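Local coordinates for phosphoribosylglycinamide synthetase (Anaerococcus prevotii, PDB 4DIM), which probably acts as an ATP-dependent ligase of the ATP-grasp type, with a manganese ion as a likely cofactor, at residues 88-91 and 95-98. Numbering follows the deposited sequence.
Sequences ARIC and NLVG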
loop_
_atom_site.group_PDB
_atom_site.type_symbol
_atom_site.label_atom_id
_atom_site.label_comp_id
_atom_site.label_asym_id
_atom_site.label_seq_id
_atom_site.Cartn_x
_atom_site.Cartn_y
_atom_site.Cartn_z
ATOM N N ALA A 88 1.734 -14.005 7.712
ATOM C CA ALA A 88 2.422 -13.955 8.986
ATOM C C ALA A 88 2.309 -15.308 9.741
ATOM O O ALA A 88 3.325 -15.809 10.249
ATOM C CB ALA A 88 1.863 -12.817 9.824
ATOM N N ARG A 89 1.103 -15.936 9.735
ATOM C CA ARG A 89 0.930 -17.240 10.367
ATOM C C ARG A 89 1.705 -18.318 9.600
ATOM O O ARG A 89 2.403 -19.126 10.238
ATOM C CB ARG A 89 -0.541 -17.656 10.506
ATOM C CG ARG A 89 -0.707 -18.685 11.664
ATOM C CD ARG A 89 -2.150 -18.963 12.039
ATOM N NE ARG A 89 -2.724 -17.869 12.818
ATOM C CZ ARG A 89 -3.996 -17.787 13.204
ATOM N NH1 ARG A 89 -4.860 -18.747 12.887
ATOM N NH2 ARG A 89 -4.418 -16.738 13.907
ATOM N N ILE A 90 1.618 -18.317 8.245
ATOM C CA ILE A 90 2.390 -19.260 7.399
ATOM C C ILE A 90 3.869 -19.224 7.845
ATOM O O ILE A 90 4.449 -20.253 8.144
ATOM C CB ILE A 90 2.266 -18.938 5.862
ATOM C CG1 ILE A 90 0.905 -19.294 5.335
ATOM C CG2 ILE A 90 3.344 -19.670 5.033
ATOM C CD1 ILE A 90 0.571 -18.562 4.097
ATOM N N CYS A 91 4.447 -18.025 7.922
ATOM C CA CYS A 91 5.839 -17.844 8.314
ATOM C C CYS A 91 6.115 -18.272 9.732
ATOM O O CYS A 91 7.143 -18.898 9.956
ATOM C CB CYS A 91 6.248 -16.399 8.092
ATOM S SG CYS A 91 6.072 -15.886 6.376
ATOM N N ASN A 95 7.994 -21.797 9.619
ATOM C CA ASN A 95 9.332 -21.260 9.886
ATOM C C ASN A 95 9.990 -20.771 8.582
ATOM O O ASN A 95 11.147 -21.047 8.267
ATOM C CB ASN A 95 10.209 -22.287 10.634
ATOM C CG ASN A 95 11.434 -21.681 11.303
ATOM O OD1 ASN A 95 11.415 -20.552 11.818
ATOM N ND2 ASN A 95 12.541 -22.411 11.300
ATOM N N LEU A 96 9.230 -19.997 7.853
ATOM C CA LEU A 96 9.657 -19.399 6.594
ATOM C C LEU A 96 10.019 -17.957 6.878
ATOM O O LEU A 96 9.547 -17.408 7.877
ATOM C CB LEU A 96 8.518 -19.512 5.569
ATOM C CG LEU A 96 7.923 -20.890 5.409
ATOM C CD1 LEU A 96 6.836 -20.909 4.381
ATOM C CD2 LEU A 96 8.983 -21.911 5.048
ATOM N N VAL A 97 10.875 -17.346 6.043
ATOM C CA VAL A 97 11.246 -15.942 6.233
ATOM C C VAL A 97 10.031 -15.030 5.938
ATOM O O VAL A 97 9.257 -15.303 5.006
ATOM C CB VAL A 97 12.477 -15.565 5.384
ATOM C CG1 VAL A 97 12.698 -14.060 5.354
ATOM C CG2 VAL A 97 13.725 -16.275 5.931
ATOM N N GLY A 98 9.869 -14.002 6.786
ATOM C CA GLY A 98 8.786 -13.036 6.694
ATOM C C GLY A 98 8.437 -12.311 7.981
ATOM O O GLY A 98 9.100 -12.489 9.001
#
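L96 N closes onto C91 O where the chain leaves the C-terminal end of helix 84-94, in an arrangement consistent with a Schellman motif. The evidence is twofold. N95, the first residue to leave helical geometry, has a positive phi of 56°, and L96 N donates to C91 O, five residues earlier, at 3.2 Å. That 6→1 bond lies in the carbonyl plane on a lone pair of C91 O, but it is bent, with 142° at the hydrogen. C91 O also lies 3.0 Å from N95 N.

Apolar contact accompanies the turn, as is common in this motif. C91 SG comes within 4.4 Å of L96 CB, and beyond L96 the loop continues across the thiol. Because SG stands anti to the carbonyl carbon (chi1 -59°), it meets that part of the loop, 3.5 Å from V97 O and 3.9 Å from G98 CA, while C91 O takes the L96 N-H. One branch of L96, CD1, reaches I90 CG2 at 3.8 Å. I90 and L96 cross obliquely, touching through methyl groups. In I90 the branch that touches is CG2, anti to the backbone N; CG1 stands anti to the carbonyl carbon and leads away from L96.

The I90 side chain also packs on L11 and L13 of strand 9-13, V63 and V67, which ties the helix to the parallel sheet of the N-terminal domain. Further out, A88 rests against E101 and A104 of helix 101-108. R89 forms salt bridges through NH1 to OD1 of D61 in helix 60-66 and through NH2 to OE1 of E101.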